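Local atomic coordinates of exopolyphosphatase (Aquifex aeolicus, PDB entry 1T6C), a protein that probably hydrolyses phosphoanhydride bonds, as in polyphosphate and guanosine pentaphosphate, through an actin-like fold that binds calcium in this crystal form. Residues A[218-227]-A[263-274]. Sequence-based numbering, arbitrary orientation.
Sequences TLAALEYNVY and FRQVEDRRAKVI
Gln265 ties down the chain just past the Schellman motif that ends helix 214-223, an example of a side-chain amide holding a residue that follows a helix terminus. Asn225, at positive phi, lets Val226 N turn back to Ala221 O, and the carbonyl of Val226 then receives Gln265 NE2 at 3.0 Å. This bond is fairly straight (159° at the hydrogen), yet the donor sits above the carbonyl plane, while the oxygen lies close to the amide's own plane. A bend at chi2 (101°) turns the amide toward the helix end; a water accepts from Gln265 NE2 and donates to Leu222 O, giving the amide nitrogen a second partner. Leu222 and Gln265 run past each other in opposite directions, with Leu222 CD2 3.3 Å from Gln265 OE1 and 3.7 Å from Phe263 CB. Replacing Gln265 by an alanine would probably leave Val226 O without its amide donor and strip the amide from beside Leu222 CD2. Farther out, Arg264 CD lies oblique to the Tyr227 ring, 3.9 Å from Tyr227 OH. One helical turn before Leu222, Thr218 CG2, anti to its own nitrogen, meets Ile274 CD1 at 4.0 Å; Thr218 OG1, hydrogen-bonded to Gly214 O, also takes a water that bridges to Glu267 N. Trp247 and Phe251 of helix 241-251 pack on both Leu222 and Phe263. The contact thus fastens a Schellman-capped helix to the loop joining helices 256-262 and 274-288 within the actin-like fold.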
ATOM      1  N   THR A 218      -3.599 -10.915   0.152  1.00 11.09           N
ATOM      2  CA  THR A 218      -3.706 -12.117   0.988  1.00 11.05           C
ATOM      3  C   THR A 218      -5.035 -12.795   0.780  1.00 11.43           C
ATOM      4  O   THR A 218      -5.079 -14.010   0.625  1.00 11.76           O
ATOM      5  CB  THR A 218      -3.511 -11.770   2.449  1.00 11.36           C
ATOM      6  OG1 THR A 218      -2.189 -11.241   2.633  1.00 13.60           O
ATOM      7  CG2 THR A 218      -3.602 -13.015   3.305  1.00 11.15           C
ATOM      8  N   LEU A 219      -6.120 -12.017   0.701  1.00 11.11           N
ATOM      9  CA  LEU A 219      -7.446 -12.584   0.440  1.00 12.10           C
ATOM     10  C   LEU A 219      -7.507 -13.310  -0.892  1.00 11.52           C
ATOM     11  O   LEU A 219      -8.021 -14.428  -0.978  1.00 12.25           O
ATOM     12  CB  LEU A 219      -8.514 -11.488   0.493  1.00 13.03           C
ATOM     13  CG  LEU A 219      -9.395 -11.264   1.693  1.00 18.45           C
ATOM     14  CD1 LEU A 219     -10.685 -10.648   1.211  1.00 18.51           C
ATOM     15  CD2 LEU A 219      -9.691 -12.508   2.506  1.00 19.49           C
ATOM     16  N   ALA A 220      -6.922 -12.709  -1.931  1.00 10.54           N
ATOM     17  CA  ALA A 220      -6.872 -13.339  -3.232  1.00 11.24           C
ATOM     18  C   ALA A 220      -6.091 -14.642  -3.182  1.00 10.73           C
ATOM     19  O   ALA A 220      -6.536 -15.657  -3.733  1.00 11.35           O
ATOM     20  CB  ALA A 220      -6.287 -12.386  -4.269  1.00 11.31           C
ATOM     21  N   ALA A 221      -4.947 -14.665  -2.505  1.00 10.18           N
ATOM     22  CA  ALA A 221      -4.177 -15.897  -2.356  1.00 10.61           C
ATOM     23  C   ALA A 221      -4.984 -16.957  -1.618  1.00 11.71           C
ATOM     24  O   ALA A 221      -4.945 -18.122  -1.964  1.00 12.25           O
ATOM     25  CB  ALA A 221      -2.862 -15.622  -1.617  1.00 11.03           C
ATOM     26  N   LEU A 222      -5.701 -16.570  -0.573  1.00 11.16           N
ATOM     27  CA  LEU A 222      -6.555 -17.520   0.151  1.00 12.81           C
ATOM     28  C   LEU A 222      -7.681 -18.067  -0.741  1.00 13.40           C
ATOM     29  O   LEU A 222      -7.870 -19.309  -0.839  1.00 13.61           O
ATOM     30  CB  LEU A 222      -7.120 -16.853   1.418  1.00 13.09           C
ATOM     31  CG  LEU A 222      -6.125 -16.497   2.518  1.00 14.91           C
ATOM     32  CD1 LEU A 222      -6.800 -15.678   3.596  1.00 14.98           C
ATOM     33  CD2 LEU A 222      -5.519 -17.752   3.127  1.00 18.53           C
ATOM     34  N   GLU A 223      -8.389 -17.174  -1.422  1.00 12.74           N
ATOM     35  CA  GLU A 223      -9.536 -17.577  -2.263  1.00 12.90           C
ATOM     36  C   GLU A 223      -9.135 -18.546  -3.371  1.00 13.64           C
ATOM     37  O   GLU A 223      -9.822 -19.540  -3.612  1.00 14.32           O
ATOM     38  CB  GLU A 223     -10.231 -16.358  -2.843  1.00 13.16           C
ATOM     39  CG  GLU A 223     -11.383 -16.693  -3.768  1.00 12.55           C
ATOM     40  CD  GLU A 223     -12.507 -17.449  -3.101  1.00 17.21           C
ATOM     41  OE1 GLU A 223     -12.658 -17.387  -1.856  1.00 18.34           O
ATOM     42  OE2 GLU A 223     -13.249 -18.128  -3.824  1.00 16.63           O
ATOM     43  N   TYR A 224      -7.984 -18.287  -3.981  1.00 13.56           N
ATOM     44  CA  TYR A 224      -7.522 -19.008  -5.139  1.00 13.75           C
ATOM     45  C   TYR A 224      -6.464 -20.061  -4.832  1.00 14.33           C
ATOM     46  O   TYR A 224      -5.888 -20.626  -5.756  1.00 15.59           O
ATOM     47  CB  TYR A 224      -7.087 -18.021  -6.217  1.00 14.21           C
ATOM     48  CG  TYR A 224      -8.292 -17.280  -6.753  1.00 15.19           C
ATOM     49  CD1 TYR A 224      -9.249 -17.951  -7.518  1.00 17.15           C
ATOM     50  CD2 TYR A 224      -8.550 -15.945  -6.406  1.00 13.46           C
ATOM     51  CE1 TYR A 224     -10.386 -17.280  -7.990  1.00 19.87           C
ATOM     52  CE2 TYR A 224      -9.686 -15.283  -6.880  1.00 16.90           C
ATOM     53  CZ  TYR A 224     -10.591 -15.952  -7.676  1.00 17.75           C
ATOM     54  OH  TYR A 224     -11.740 -15.334  -8.119  1.00 19.86           O
ATOM     55  N   ASN A 225      -6.249 -20.363  -3.549  1.00 14.01           N
ATOM     56  CA  ASN A 225      -5.344 -21.451  -3.152  1.00 15.85           C
ATOM     57  C   ASN A 225      -3.947 -21.279  -3.680  1.00 14.68           C
ATOM     58  O   ASN A 225      -3.329 -22.224  -4.176  1.00 15.08           O
ATOM     59  CB  ASN A 225      -5.900 -22.810  -3.601  1.00 16.84           C
ATOM     60  CG  ASN A 225      -7.266 -23.074  -3.066  1.00 21.27           C
ATOM     61  OD1 ASN A 225      -7.464 -23.043  -1.867  1.00 25.86           O
ATOM     62  ND2 ASN A 225      -8.224 -23.347  -3.958  1.00 29.48           N
ATOM     63  N   VAL A 226      -3.458 -20.042  -3.574  1.00 13.65           N
ATOM     64  CA  VAL A 226      -2.112 -19.677  -4.015  1.00 12.91           C
ATOM     65  C   VAL A 226      -1.177 -19.766  -2.812  1.00 12.74           C
ATOM     66  O   VAL A 226      -1.244 -18.981  -1.835  1.00 13.93           O
ATOM     67  CB  VAL A 226      -2.046 -18.256  -4.591  1.00 11.92           C
ATOM     68  CG1 VAL A 226      -0.637 -17.965  -5.105  1.00 12.56           C
ATOM     69  CG2 VAL A 226      -3.060 -18.116  -5.743  1.00 13.55           C
ATOM     70  N   TYR A 227      -0.268 -20.743  -2.888  1.00 12.73           N
ATOM     71  CA  TYR A 227       0.710 -20.930  -1.844  1.00 12.15           C
ATOM     72  C   TYR A 227       1.915 -21.665  -2.435  1.00 12.03           C
ATOM     73  O   TYR A 227       1.732 -22.721  -3.017  1.00 12.22           O
ATOM     74  CB  TYR A 227       0.133 -21.798  -0.740  1.00 12.95           C
ATOM     75  CG  TYR A 227       1.147 -22.195   0.295  1.00 11.83           C
ATOM     76  CD1 TYR A 227       1.511 -21.340   1.319  1.00 15.86           C
ATOM     77  CD2 TYR A 227       1.767 -23.436   0.224  1.00 14.87           C
ATOM     78  CE1 TYR A 227       2.451 -21.720   2.248  1.00 15.93           C
ATOM     79  CE2 TYR A 227       2.713 -23.811   1.162  1.00 15.46           C
ATOM     80  CZ  TYR A 227       3.045 -22.966   2.148  1.00 17.50           C
ATOM     81  OH  TYR A 227       4.004 -23.357   3.076  1.00 18.42           O
ATOM     82  N   PHE A 263      -4.464 -20.548   8.263  1.00 13.11           N
ATOM     83  CA  PHE A 263      -4.322 -20.030   6.898  1.00 14.07           C
ATOM     84  C   PHE A 263      -2.894 -19.502   6.747  1.00 14.30           C
ATOM     85  O   PHE A 263      -2.604 -18.352   7.084  1.00 13.72           O
ATOM     86  CB  PHE A 263      -5.359 -18.933   6.638  1.00 13.94           C
ATOM     87  CG  PHE A 263      -6.774 -19.439   6.652  1.00 13.04           C
ATOM     88  CD1 PHE A 263      -7.638 -19.120   7.710  1.00 14.28           C
ATOM     89  CD2 PHE A 263      -7.234 -20.252   5.657  1.00 12.39           C
ATOM     90  CE1 PHE A 263      -8.939 -19.606   7.721  1.00 14.26           C
ATOM     91  CE2 PHE A 263      -8.554 -20.715   5.639  1.00 12.97           C
ATOM     92  CZ  PHE A 263      -9.400 -20.411   6.691  1.00 14.40           C
ATOM     93  N   ARG A 264      -2.028 -20.359   6.212  1.00 15.18           N
ATOM     94  CA  ARG A 264      -0.587 -20.112   6.137  1.00 16.37           C
ATOM     95  C   ARG A 264      -0.194 -18.815   5.457  1.00 15.20           C
ATOM     96  O   ARG A 264       0.831 -18.229   5.794  1.00 15.46           O
ATOM     97  CB  ARG A 264       0.074 -21.245   5.352  1.00 17.50           C
ATOM     98  CG  ARG A 264       0.143 -22.525   6.079  1.00 23.06           C
ATOM     99  CD  ARG A 264       0.851 -23.611   5.301  1.00 25.13           C
ATOM    100  NE  ARG A 264       0.547 -24.863   5.985  1.00 30.10           N
ATOM    101  CZ  ARG A 264       1.154 -25.272   7.077  1.00 31.01           C
ATOM    102  NH1 ARG A 264       2.184 -24.590   7.573  1.00 31.49           N
ATOM    103  NH2 ARG A 264       0.768 -26.418   7.634  1.00 36.70           N
ATOM    104  N   GLN A 265      -1.005 -18.354   4.516  1.00 15.44           N
ATOM    105  CA  GLN A 265      -0.691 -17.139   3.771  1.00 14.97           C
ATOM    106  C   GLN A 265      -0.810 -15.875   4.608  1.00 15.65           C
ATOM    107  O   GLN A 265      -0.201 -14.851   4.286  1.00 16.22           O
ATOM    108  CB  GLN A 265      -1.569 -17.042   2.530  1.00 15.80           C
ATOM    109  CG  GLN A 265      -1.337 -18.198   1.573  1.00 16.75           C
ATOM    110  CD  GLN A 265      -2.406 -19.274   1.666  1.00 16.60           C
ATOM    111  OE1 GLN A 265      -2.819 -19.679   2.779  1.00 17.42           O
ATOM    112  NE2 GLN A 265      -2.914 -19.710   0.501  1.00 15.99           N
ATOM    113  N   VAL A 266      -1.577 -15.944   5.693  1.00 14.30           N
ATOM    114  CA  VAL A 266      -1.674 -14.814   6.626  1.00 14.28           C
ATOM    115  C   VAL A 266      -0.386 -14.611   7.400  1.00 15.02           C
ATOM    116  O   VAL A 266       0.010 -15.494   8.159  1.00 15.42           O
ATOM    117  CB  VAL A 266      -2.866 -15.028   7.617  1.00 12.73           C
ATOM    118  CG1 VAL A 266      -3.002 -13.851   8.556  1.00 14.43           C
ATOM    119  CG2 VAL A 266      -4.161 -15.226   6.798  1.00 12.39           C
ATOM    120  N   GLU A 267       0.262 -13.466   7.214  1.00 15.92           N
ATOM    121  CA  GLU A 267       1.442 -13.155   8.034  1.00 19.11           C
ATOM    122  C   GLU A 267       1.055 -12.966   9.482  1.00 19.60           C
ATOM    123  O   GLU A 267       0.089 -12.274   9.775  1.00 17.40           O
ATOM    124  CB  GLU A 267       2.123 -11.890   7.544  1.00 20.68           C
ATOM    125  CG  GLU A 267       2.781 -12.040   6.193  1.00 25.17           C
ATOM    126  CD  GLU A 267       3.275 -10.726   5.641  1.00 32.56           C
ATOM    127  OE1 GLU A 267       3.129  -9.657   6.310  1.00 36.81           O
ATOM    128  OE2 GLU A 267       3.810 -10.765   4.521  1.00 37.49           O
ATOM    129  N   ASP A 268       1.870 -13.528  10.387  1.00 20.57           N
ATOM    130  CA  ASP A 268       1.695 -13.418  11.844  1.00 22.17           C
ATOM    131  C   ASP A 268       1.455 -11.962  12.248  1.00 21.39           C
ATOM    132  O   ASP A 268       0.547 -11.656  13.040  1.00 21.03           O
ATOM    133  CB  ASP A 268       2.957 -13.906  12.575  1.00 24.30           C
ATOM    134  CG  ASP A 268       3.186 -15.422  12.450  1.00 29.64           C
ATOM    135  OD1 ASP A 268       2.194 -16.178  12.430  1.00 37.72           O
ATOM    136  OD2 ASP A 268       4.329 -15.955  12.371  1.00 38.49           O
ATOM    137  N   ARG A 269       2.244 -11.063  11.671  1.00 20.44           N
ATOM    138  CA  ARG A 269       2.215  -9.657  12.068  1.00 21.45           C
ATOM    139  C   ARG A 269       0.945  -8.922  11.597  1.00 19.89           C
ATOM    140  O   ARG A 269       0.625  -7.844  12.104  1.00 19.76           O
ATOM    141  CB  ARG A 269       3.488  -8.939  11.608  1.00 22.86           C
ATOM    142  CG  ARG A 269       3.596  -8.764  10.114  1.00 27.69           C
ATOM    143  CD  ARG A 269       4.954  -8.184   9.671  1.00 34.86           C
ATOM    144  NE  ARG A 269       5.177  -8.278   8.225  1.00 40.52           N
ATOM    145  CZ  ARG A 269       5.839  -9.260   7.607  1.00 45.57           C
ATOM    146  NH1 ARG A 269       6.347 -10.296   8.281  1.00 46.79           N
ATOM    147  NH2 ARG A 269       5.990  -9.212   6.285  1.00 47.89           N
ATOM    148  N   ARG A 270       0.225  -9.500  10.633  1.00 17.66           N
ATOM    149  CA  ARG A 270      -1.043  -8.967  10.140  1.00 18.30           C
ATOM    150  C   ARG A 270      -2.265  -9.712  10.643  1.00 15.45           C
ATOM    151  O   ARG A 270      -3.374  -9.309  10.356  1.00 14.37           O
ATOM    152  CB  ARG A 270      -1.069  -9.071   8.624  1.00 19.33           C
ATOM    153  CG  ARG A 270      -0.123  -8.137   7.939  1.00 26.51           C
ATOM    154  CD  ARG A 270      -0.778  -7.467   6.740  1.00 34.01           C
ATOM    155  NE  ARG A 270      -0.508  -8.180   5.499  1.00 37.45           N
ATOM    156  CZ  ARG A 270       0.668  -8.144   4.895  1.00 40.09           C
ATOM    157  NH1 ARG A 270       1.664  -7.439   5.419  1.00 41.08           N
ATOM    158  NH2 ARG A 270       0.853  -8.808   3.758  1.00 41.66           N
ATOM    159  N   ALA A 271      -2.069 -10.782  11.395  1.00 13.01           N
ATOM    160  CA  ALA A 271      -3.154 -11.702  11.718  1.00 12.36           C
ATOM    161  C   ALA A 271      -4.297 -11.039  12.498  1.00 13.12           C
ATOM    162  O   ALA A 271      -5.476 -11.284  12.194  1.00 13.97           O
ATOM    163  CB  ALA A 271      -2.603 -12.892  12.476  1.00 12.84           C
ATOM    164  N   LYS A 272      -3.976 -10.183  13.468  1.00 12.44           N
ATOM    165  CA  LYS A 272      -5.045  -9.522  14.242  1.00 12.56           C
ATOM    166  C   LYS A 272      -5.810  -8.478  13.416  1.00 12.52           C
ATOM    167  O   LYS A 272      -7.055  -8.457  13.423  1.00 11.35           O
ATOM    168  CB  LYS A 272      -4.484  -8.913  15.520  1.00 13.64           C
ATOM    169  CG  LYS A 272      -5.540  -8.434  16.482  1.00 16.34           C
ATOM    170  CD  LYS A 272      -5.022  -8.565  17.899  1.00 22.78           C
ATOM    171  CE  LYS A 272      -5.499  -7.462  18.730  1.00 27.12           C
ATOM    172  NZ  LYS A 272      -4.980  -7.656  20.096  1.00 28.00           N
ATOM    173  N   VAL A 273      -5.087  -7.650  12.675  1.00 10.89           N
ATOM    174  CA  VAL A 273      -5.745  -6.599  11.884  1.00 11.57           C
ATOM    175  C   VAL A 273      -6.393  -6.990  10.563  1.00 11.60           C
ATOM    176  O   VAL A 273      -7.124  -6.173  10.002  1.00 10.26           O
ATOM    177  CB  VAL A 273      -4.793  -5.402  11.616  1.00 11.82           C
ATOM    178  CG1 VAL A 273      -4.253  -4.860  12.928  1.00 13.93           C
ATOM    179  CG2 VAL A 273      -3.678  -5.818  10.663  1.00 13.27           C
ATOM    180  N   ILE A 274      -6.161  -8.211  10.067  1.00 11.48           N
ATOM    181  CA  ILE A 274      -6.678  -8.585   8.751  1.00 11.89           C
ATOM    182  C   ILE A 274      -8.181  -8.501   8.711  1.00 10.77           C
ATOM    183  O   ILE A 274      -8.714  -8.122   7.666  1.00  9.98           O
ATOM    184  CB  ILE A 274      -6.155  -9.975   8.278  1.00 12.50           C
ATOM    185  CG1 ILE A 274      -6.450 -10.119   6.776  1.00 14.66           C
ATOM    186  CG2 ILE A 274      -6.693 -11.107   9.140  1.00 13.64           C
ATOM    187  CD1 ILE A 274      -5.835 -11.363   6.205  1.00 18.36           C
TER
HETATM  188  O   HOH W   1      -0.848 -11.451   5.215  1.00 27.20           O
HETATM  189  O   HOH W   2      -5.877 -21.021   0.271  1.00 35.43           O